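Local atomic coordinates of 5' nucleotidase family protein (Staphylococcus aureus subsp. aureus, PDB entry 4Q7F), a protein that belongs to the 5'-nucleotidase family, joining a calcineurin-like phosphoesterase domain to a 5'-nucleotidase C-terminal domain, and binds manganese and magnesium ions. Residues A[269-275]-A[288-294]; A[324-330]-A[369-375]. One frame throughout, in Å; residues are numbered along the deposited sequence.

Contact 1 of 2, residues A[269-275]-A[288-294]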
ATOM      1  N   THR A 269       7.601 -11.498  -5.323  1.00 22.02           N
ATOM      2  CA  THR A 269       8.150 -12.673  -4.666  1.00 22.93           C
ATOM      3  C   THR A 269       7.380 -13.902  -5.139  1.00 23.37           C
ATOM      4  O   THR A 269       7.844 -15.032  -4.969  1.00 21.08           O
ATOM      5  CB  THR A 269       8.036 -12.580  -3.136  1.00 24.20           C
ATOM      6  OG1 THR A 269       6.667 -12.432  -2.784  1.00 24.71           O
ATOM      7  CG2 THR A 269       8.800 -11.384  -2.614  1.00 25.40           C
ATOM      8  N   THR A 270       6.198 -13.673  -5.729  1.00 22.78           N
ATOM      9  CA  THR A 270       5.370 -14.759  -6.281  1.00 24.18           C
ATOM     10  C   THR A 270       4.656 -14.257  -7.555  1.00 22.65           C
ATOM     11  O   THR A 270       4.665 -13.058  -7.855  1.00 24.25           O
ATOM     12  CB  THR A 270       4.337 -15.307  -5.259  1.00 25.97           C
ATOM     13  OG1 THR A 270       3.456 -14.262  -4.852  1.00 27.53           O
ATOM     14  CG2 THR A 270       5.015 -15.839  -4.003  1.00 27.94           C
ATOM     15  N   VAL A 271       4.137 -15.202  -8.324  1.00 21.57           N
ATOM     16  CA  VAL A 271       3.407 -14.968  -9.546  1.00 20.74           C
ATOM     17  C   VAL A 271       2.195 -15.887  -9.518  1.00 19.98           C
ATOM     18  O   VAL A 271       2.352 -17.062  -9.234  1.00 21.20           O
ATOM     19  CB  VAL A 271       4.243 -15.375 -10.772  1.00 21.42           C
ATOM     20  CG1 VAL A 271       3.387 -15.309 -12.022  1.00 21.87           C
ATOM     21  CG2 VAL A 271       5.474 -14.497 -10.894  1.00 21.26           C
ATOM     22  N   GLY A 272       1.001 -15.360  -9.790  1.00 19.37           N
ATOM     23  CA  GLY A 272      -0.206 -16.177  -9.813  1.00 19.67           C
ATOM     24  C   GLY A 272      -0.340 -16.787 -11.191  1.00 19.79           C
ATOM     25  O   GLY A 272      -0.096 -16.103 -12.186  1.00 18.13           O
ATOM     26  N   ARG A 273      -0.690 -18.071 -11.252  1.00 20.45           N
ATOM     27  CA  ARG A 273      -0.891 -18.750 -12.543  1.00 21.90           C
ATOM     28  C   ARG A 273      -2.202 -19.511 -12.487  1.00 22.97           C
ATOM     29  O   ARG A 273      -2.411 -20.317 -11.585  1.00 23.24           O
ATOM     30  CB  ARG A 273       0.231 -19.718 -12.878  1.00 21.98           C
ATOM     31  CG  ARG A 273       0.091 -20.345 -14.264  1.00 22.95           C
ATOM     32  CD  ARG A 273       1.151 -21.395 -14.519  1.00 23.27           C
ATOM     33  NE  ARG A 273       0.905 -22.645 -13.783  1.00 23.84           N
ATOM     34  CZ  ARG A 273       1.809 -23.604 -13.603  1.00 24.35           C
ATOM     35  NH1 ARG A 273       3.041 -23.482 -14.082  1.00 24.55           N
ATOM     36  NH2 ARG A 273       1.486 -24.711 -12.953  1.00 26.04           N
ATOM     37  N   VAL A 274      -3.096 -19.206 -13.420  1.00 23.54           N
ATOM     38  CA  VAL A 274      -4.356 -19.909 -13.523  1.00 24.16           C
ATOM     39  C   VAL A 274      -4.401 -20.472 -14.919  1.00 24.47           C
ATOM     40  O   VAL A 274      -4.210 -19.733 -15.877  1.00 24.43           O
ATOM     41  CB  VAL A 274      -5.546 -18.981 -13.284  1.00 24.74           C
ATOM     42  CG1 VAL A 274      -6.854 -19.717 -13.534  1.00 26.47           C
ATOM     43  CG2 VAL A 274      -5.501 -18.453 -11.853  1.00 25.75           C
ATOM     44  N   VAL A 275      -4.637 -21.780 -15.029  1.00 24.81           N
ATOM     45  CA  VAL A 275      -4.704 -22.442 -16.305  1.00 26.05           C
ATOM     46  C   VAL A 275      -6.111 -22.943 -16.557  1.00 28.14           C
ATOM     47  O   VAL A 275      -6.762 -23.540 -15.677  1.00 28.44           O
ATOM     48  CB  VAL A 275      -3.748 -23.657 -16.388  1.00 25.69           C
ATOM     49  CG1 VAL A 275      -3.822 -24.307 -17.767  1.00 26.50           C
ATOM     50  CG2 VAL A 275      -2.323 -23.246 -16.062  1.00 24.50           C
ATOM     51  N   SER A 288      -5.934 -25.531 -13.218  1.00 35.97           N
ATOM     52  CA  SER A 288      -5.097 -25.263 -12.054  1.00 34.95           C
ATOM     53  C   SER A 288      -5.096 -23.784 -11.665  1.00 33.53           C
ATOM     54  O   SER A 288      -5.360 -22.904 -12.485  1.00 32.01           O
ATOM     55  CB  SER A 288      -3.656 -25.718 -12.332  1.00 33.99           C
ATOM     56  OG  SER A 288      -3.090 -24.970 -13.389  1.00 32.84           O
ATOM     57  N   CYS A 289      -4.775 -23.532 -10.399  1.00 33.90           N
ATOM     58  CA  CYS A 289      -4.717 -22.188  -9.836  1.00 32.65           C
ATOM     59  C   CYS A 289      -3.703 -22.200  -8.680  1.00 31.95           C
ATOM     60  O   CYS A 289      -3.971 -22.781  -7.613  1.00 30.35           O
ATOM     61  CB  CYS A 289      -6.104 -21.791  -9.349  1.00 34.53           C
ATOM     62  SG  CYS A 289      -6.139 -20.297  -8.348  1.00 33.91           S
ATOM     63  N   GLU A 290      -2.552 -21.553  -8.876  1.00 29.73           N
ATOM     64  CA  GLU A 290      -1.500 -21.609  -7.876  1.00 29.92           C
ATOM     65  C   GLU A 290      -0.587 -20.410  -7.935  1.00 28.28           C
ATOM     66  O   GLU A 290      -0.724 -19.562  -8.819  1.00 26.53           O
ATOM     67  CB  GLU A 290      -0.687 -22.883  -8.101  1.00 33.27           C
ATOM     68  CG  GLU A 290       0.126 -22.906  -9.386  1.00 35.04           C
ATOM     69  CD  GLU A 290       0.466 -24.316  -9.850  1.00 39.89           C
ATOM     70  OE1 GLU A 290      -0.442 -25.020 -10.358  1.00 40.42           O
ATOM     71  OE2 GLU A 290       1.652 -24.705  -9.747  1.00 43.03           O
ATOM     72  N   LEU A 291       0.325 -20.331  -6.971  1.00 26.71           N
ATOM     73  CA  LEU A 291       1.323 -19.277  -6.947  1.00 26.19           C
ATOM     74  C   LEU A 291       2.613 -19.946  -7.268  1.00 26.84           C
ATOM     75  O   LEU A 291       2.918 -20.979  -6.709  1.00 28.86           O
ATOM     76  CB  LEU A 291       1.453 -18.613  -5.570  1.00 25.24           C
ATOM     77  CG  LEU A 291       0.223 -17.919  -4.996  1.00 24.68           C
ATOM     78  CD1 LEU A 291       0.587 -17.286  -3.642  1.00 24.50           C
ATOM     79  CD2 LEU A 291      -0.353 -16.878  -5.950  1.00 23.51           C
ATOM     80  N   LEU A 292       3.365 -19.371  -8.189  1.00 26.31           N
ATOM     81  CA  LEU A 292       4.646 -19.891  -8.550  1.00 26.50           C
ATOM     82  C   LEU A 292       5.684 -19.115  -7.754  1.00 26.89           C
ATOM     83  O   LEU A 292       5.627 -17.887  -7.730  1.00 24.50           O
ATOM     84  CB  LEU A 292       4.901 -19.630 -10.023  1.00 26.89           C
ATOM     85  CG  LEU A 292       3.905 -20.178 -11.026  1.00 28.07           C
ATOM     86  CD1 LEU A 292       4.387 -19.823 -12.424  1.00 28.72           C
ATOM     87  CD2 LEU A 292       3.745 -21.687 -10.897  1.00 29.60           C
ATOM     88  N   PRO A 293       6.635 -19.816  -7.092  1.00 27.31           N
ATOM     89  CA  PRO A 293       7.650 -19.063  -6.358  1.00 26.19           C
ATOM     90  C   PRO A 293       8.604 -18.334  -7.301  1.00 24.90           C
ATOM     91  O   PRO A 293       8.919 -18.833  -8.381  1.00 24.28           O
ATOM     92  CB  PRO A 293       8.397 -20.146  -5.549  1.00 27.66           C
ATOM     93  CG  PRO A 293       8.091 -21.441  -6.228  1.00 29.69           C
ATOM     94  CD  PRO A 293       6.758 -21.275  -6.906  1.00 29.41           C
ATOM     95  N   VAL A 294       9.014 -17.127  -6.938  1.00 23.39           N
ATOM     96  CA  VAL A 294      10.000 -16.432  -7.752  1.00 23.04           C
ATOM     97  C   VAL A 294      11.377 -16.828  -7.211  1.00 23.35           C
ATOM     98  O   VAL A 294      11.693 -16.560  -6.057  1.00 22.37           O
ATOM     99  CB  VAL A 294       9.799 -14.922  -7.761  1.00 21.79           C
ATOM    100  CG1 VAL A 294      10.984 -14.226  -8.416  1.00 21.52           C
ATOM    101  CG2 VAL A 294       8.501 -14.581  -8.494  1.00 22.14           C
TER
HETATM  102  O   HOH W   1      -1.706 -23.176 -12.301  1.00 31.33           O
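This is an antiparallel β-hairpin at the edge of one sheet of the calcineurin-like phosphoesterase β-sandwich. The axes of strands 270-275 and 288-293 come within 4.5 Å, their directions 150° apart; paired backbone N-H···O hydrogen bonds at V271–L292, R273–E290 and V275–S288 fix the register. T270, V274, C289 and L291 face the second sheet: V274 (t) brings CG2 4.0 Å from C289 SG, both touching strand 259-264. The opposite face looks toward helix 48-59, where V271 (t) sets CG2 3.9 Å from V294 CG2. R273 dominates this face. Extended through chi1 and chi2 (t, t) and turned at chi3 (p), its side chain swings back over the partner strand: NH2 lies 3.2 Å from E290 OE2, a salt bridge by charge alone because the oxygen is well out of the guanidinium plane, while NH1 pairs with D58. L292 (m, t) lays CD2 over one guanidinium face, 3.7 Å from NH1. A water accepts from R273 NE (3.0 Å) and S288 OG (2.5 Å) and donates to R273 O and E290 OE1 (3.0 Å each).

Contact 2 of 2, residues A[324-330]-A[369-375]; sequences LPYDMTI and SGFKQVV
Two short antiparallel strands, 328-329 and 370-371, meet here in the 5'-nucleotidase C-terminal domain, next to a second two-stranded pairing, 320-323 with 374-376. Q373, L324 and F371 bury the most area. Q373, helical in backbone (-64/-41), accepts from L324 N through its O at 2.7 Å; its side chain (m, t) lies along the loop before strand 328-329, with CG 3.7 Å from Y326 C and 3.9 Å from D327 N. L324 (m, t) turns CD1 inward to V375 CG2 (3.8 Å) and F371 CB (4.1 Å), an apolar cluster closed by L509 of helix 501-511. F371 (chi1 m, chi2 -34°) is the hydrogen-bonded partner of M328, with CA atoms 5.0 Å apart: M328 N to F371 O is 2.8 Å, and F371 N to M328 O 3.2 Å. Selenomethionine M328 (m, t, m) puts CE 3.6 Å from F371 CD2, and F343 meets the F371 ring edge-to-face. The register continues through T329–G370 (CA–CA 4.4 Å) to I330 N–S369 O at 2.9 Å. G370 has phi/psi 74/-169, and an ideal CB would fall 2.3 Å from M328 O, so glycine suits on two counts. D327 (chi1 t), just before strand 328-329, forms an Asx turn: OD2 accepts from T329 N at 2.8 Å, and OD1 from T329 OG1 at 3.0 Å.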
ATOM      1  N   LEU A 324      25.146  12.801  12.391  1.00 43.11           N
ATOM      2  CA  LEU A 324      24.628  13.191  13.694  1.00 44.31           C
ATOM      3  C   LEU A 324      25.660  12.879  14.766  1.00 46.71           C
ATOM      4  O   LEU A 324      26.505  12.017  14.568  1.00 47.06           O
ATOM      5  CB  LEU A 324      23.361  12.393  13.990  1.00 43.55           C
ATOM      6  CG  LEU A 324      22.311  12.362  12.881  1.00 42.74           C
ATOM      7  CD1 LEU A 324      21.180  11.432  13.269  1.00 42.50           C
ATOM      8  CD2 LEU A 324      21.781  13.752  12.578  1.00 44.60           C
ATOM      9  N   PRO A 325      25.588  13.565  15.921  1.00 51.03           N
ATOM     10  CA  PRO A 325      26.561  13.274  16.981  1.00 52.52           C
ATOM     11  C   PRO A 325      26.230  12.029  17.820  1.00 54.52           C
ATOM     12  O   PRO A 325      26.999  11.684  18.712  1.00 57.54           O
ATOM     13  CB  PRO A 325      26.532  14.537  17.843  1.00 53.39           C
ATOM     14  CG  PRO A 325      25.194  15.146  17.613  1.00 53.25           C
ATOM     15  CD  PRO A 325      24.663  14.651  16.290  1.00 50.62           C
ATOM     16  N   TYR A 326      25.110  11.362  17.534  1.00 54.39           N
ATOM     17  CA  TYR A 326      24.712  10.164  18.275  1.00 54.16           C
ATOM     18  C   TYR A 326      23.826   9.235  17.444  1.00 53.98           C
ATOM     19  O   TYR A 326      23.225   9.651  16.441  1.00 52.86           O
ATOM     20  CB  TYR A 326      23.969  10.561  19.544  1.00 57.74           C
ATOM     21  CG  TYR A 326      22.851  11.523  19.274  1.00 59.15           C
ATOM     22  CD1 TYR A 326      21.597  11.071  18.891  1.00 60.51           C
ATOM     23  CD2 TYR A 326      23.050  12.895  19.387  1.00 61.98           C
ATOM     24  CE1 TYR A 326      20.571  11.954  18.629  1.00 60.01           C
ATOM     25  CE2 TYR A 326      22.028  13.787  19.130  1.00 62.72           C
ATOM     26  CZ  TYR A 326      20.790  13.307  18.750  1.00 62.66           C
ATOM     27  OH  TYR A 326      19.766  14.181  18.493  1.00 67.96           O
ATOM     28  N   ASP A 327      23.738   7.980  17.884  1.00 49.69           N
ATOM     29  CA  ASP A 327      22.945   6.972  17.199  1.00 48.39           C
ATOM     30  C   ASP A 327      21.483   7.020  17.654  1.00 46.57           C
ATOM     31  O   ASP A 327      21.198   7.247  18.837  1.00 46.10           O
ATOM     32  CB  ASP A 327      23.504   5.574  17.477  1.00 48.17           C
ATOM     33  CG  ASP A 327      22.815   4.511  16.666  1.00 47.46           C
ATOM     34  OD1 ASP A 327      23.200   4.322  15.499  1.00 50.24           O
ATOM     35  OD2 ASP A 327      21.904   3.844  17.197  1.00 45.20           O
HETATM   36  N   MSE A 328      20.574   6.793  16.705  1.00 40.77           N
HETATM   37  CA  MSE A 328      19.138   6.764  16.965  1.00 40.84           C
HETATM   38  C   MSE A 328      18.547   5.547  16.289  1.00 40.15           C
HETATM   39  O   MSE A 328      17.442   5.597  15.740  1.00 38.09           O
HETATM   40  CB  MSE A 328      18.479   8.008  16.374  1.00 40.85           C
HETATM   41  CG  MSE A 328      18.665   9.248  17.239  1.00 41.85           C
HETATM   42 SE   MSE A 328      17.422  10.650  16.631  1.00 41.76          SE
HETATM   43  CE  MSE A 328      17.872  10.700  14.715  1.00 39.05           C
ATOM     44  N   THR A 329      19.271   4.436  16.318  1.00 38.30           N
ATOM     45  CA  THR A 329      18.799   3.229  15.673  1.00 38.13           C
ATOM     46  C   THR A 329      17.675   2.588  16.479  1.00 36.61           C
ATOM     47  O   THR A 329      17.614   2.719  17.688  1.00 35.23           O
ATOM     48  CB  THR A 329      19.948   2.210  15.476  1.00 40.34           C
ATOM     49  OG1 THR A 329      20.890   2.735  14.531  1.00 42.39           O
ATOM     50  CG2 THR A 329      19.432   0.891  14.941  1.00 41.07           C
ATOM     51  N   ILE A 330      16.778   1.922  15.771  1.00 35.38           N
ATOM     52  CA  ILE A 330      15.701   1.176  16.377  1.00 37.41           C
ATOM     53  C   ILE A 330      16.088  -0.299  16.291  1.00 38.31           C
ATOM     54  O   ILE A 330      16.099  -0.886  15.210  1.00 35.73           O
ATOM     55  CB  ILE A 330      14.370   1.448  15.655  1.00 37.72           C
ATOM     56  CG1 ILE A 330      13.928   2.886  15.955  1.00 38.19           C
ATOM     57  CG2 ILE A 330      13.307   0.447  16.099  1.00 38.10           C
ATOM     58  CD1 ILE A 330      12.690   3.332  15.216  1.00 36.98           C
ATOM     59  N   SER A 369      14.061   1.708  10.548  1.00 34.07           N
ATOM     60  CA  SER A 369      15.089   1.240  11.475  1.00 35.73           C
ATOM     61  C   SER A 369      15.806   2.412  12.189  1.00 34.40           C
ATOM     62  O   SER A 369      16.831   2.216  12.841  1.00 37.07           O
ATOM     63  CB  SER A 369      16.092   0.368  10.719  1.00 36.82           C
ATOM     64  OG  SER A 369      16.577   1.052   9.580  1.00 37.80           O
ATOM     65  N   GLY A 370      15.262   3.621  12.089  1.00 31.67           N
ATOM     66  CA  GLY A 370      15.883   4.781  12.724  1.00 31.00           C
ATOM     67  C   GLY A 370      17.124   5.232  11.978  1.00 31.90           C
ATOM     68  O   GLY A 370      17.376   4.793  10.843  1.00 30.77           O
ATOM     69  N   PHE A 371      17.894   6.129  12.589  1.00 31.98           N
ATOM     70  CA  PHE A 371      19.112   6.606  11.963  1.00 32.55           C
ATOM     71  C   PHE A 371      20.365   6.230  12.765  1.00 35.27           C
ATOM     72  O   PHE A 371      20.366   6.232  13.990  1.00 33.46           O
ATOM     73  CB  PHE A 371      19.165   8.129  11.806  1.00 31.88           C
ATOM     74  CG  PHE A 371      18.084   8.738  10.946  1.00 31.05           C
ATOM     75  CD1 PHE A 371      17.566   8.089   9.845  1.00 31.05           C
ATOM     76  CD2 PHE A 371      17.688  10.045  11.182  1.00 31.46           C
ATOM     77  CE1 PHE A 371      16.603   8.696   9.048  1.00 30.43           C
ATOM     78  CE2 PHE A 371      16.741  10.663  10.388  1.00 30.42           C
ATOM     79  CZ  PHE A 371      16.191   9.985   9.319  1.00 30.21           C
ATOM     80  N   LYS A 372      21.427   5.928  12.037  1.00 37.61           N
ATOM     81  CA  LYS A 372      22.726   5.703  12.633  1.00 41.98           C
ATOM     82  C   LYS A 372      23.309   7.105  12.597  1.00 41.63           C
ATOM     83  O   LYS A 372      22.623   8.040  12.173  1.00 38.91           O
ATOM     84  CB  LYS A 372      23.570   4.764  11.783  1.00 44.41           C
ATOM     85  CG  LYS A 372      22.996   3.366  11.617  1.00 46.70           C
ATOM     86  CD  LYS A 372      23.756   2.569  10.563  1.00 49.38           C
ATOM     87  CE  LYS A 372      23.558   3.175   9.177  1.00 50.26           C
ATOM     88  NZ  LYS A 372      24.270   2.423   8.117  1.00 52.61           N
ATOM     89  N   GLN A 373      24.563   7.260  12.996  1.00 41.64           N
ATOM     90  CA  GLN A 373      25.181   8.571  12.999  1.00 43.21           C
ATOM     91  C   GLN A 373      25.287   9.136  11.587  1.00 42.72           C
ATOM     92  O   GLN A 373      25.047  10.326  11.380  1.00 45.15           O
ATOM     93  CB  GLN A 373      26.540   8.543  13.694  1.00 46.57           C
ATOM     94  CG  GLN A 373      26.441   8.072  15.130  1.00 48.52           C
ATOM     95  CD  GLN A 373      27.699   8.322  15.935  1.00 53.18           C
ATOM     96  OE1 GLN A 373      28.382   9.337  15.761  1.00 55.11           O
ATOM     97  NE2 GLN A 373      27.985   7.420  16.862  1.00 55.13           N
ATOM     98  N   VAL A 374      25.636   8.300  10.612  1.00 40.92           N
ATOM     99  CA  VAL A 374      25.695   8.766   9.236  1.00 39.28           C
ATOM    100  C   VAL A 374      24.326   8.462   8.641  1.00 36.66           C
ATOM    101  O   VAL A 374      23.827   7.331   8.728  1.00 37.67           O
ATOM    102  CB  VAL A 374      26.837   8.112   8.430  1.00 40.03           C
ATOM    103  CG1 VAL A 374      26.850   8.632   6.997  1.00 39.74           C
ATOM    104  CG2 VAL A 374      28.176   8.392   9.101  1.00 41.67           C
ATOM    105  N   VAL A 375      23.700   9.493   8.089  1.00 34.34           N
ATOM    106  CA  VAL A 375      22.383   9.375   7.499  1.00 31.12           C
ATOM    107  C   VAL A 375      22.483   9.602   6.001  1.00 29.83           C
ATOM    108  O   VAL A 375      22.986  10.642   5.557  1.00 29.37           O
ATOM    109  CB  VAL A 375      21.407  10.405   8.077  1.00 30.95           C
ATOM    110  CG1 VAL A 375      20.014  10.193   7.499  1.00 29.59           C
ATOM    111  CG2 VAL A 375      21.367  10.323   9.598  1.00 31.36           C
TER

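In the fold
Contact 1 closes before contact 2 opens along the chain, and the two do not touch: their centres are 40 Å apart and their nearest atoms about 19 Å. Each lies on a different lobe; the metals are held by the phosphoesterase lobe and 3D1 lies between it and the C-terminal lobe. In contact 1 the T269 side chain is about 12 Å from the manganese ion; strand 270-278 also pairs with strand 19-25, which leads into the manganese ligands D27 and H29. Contact 2 relates to the ligand pocket through sequence: segment 369-375 follows F365 and precedes F386 and N388, which line the 3D1 pocket together with N109 and H110 from the metal-bearing part.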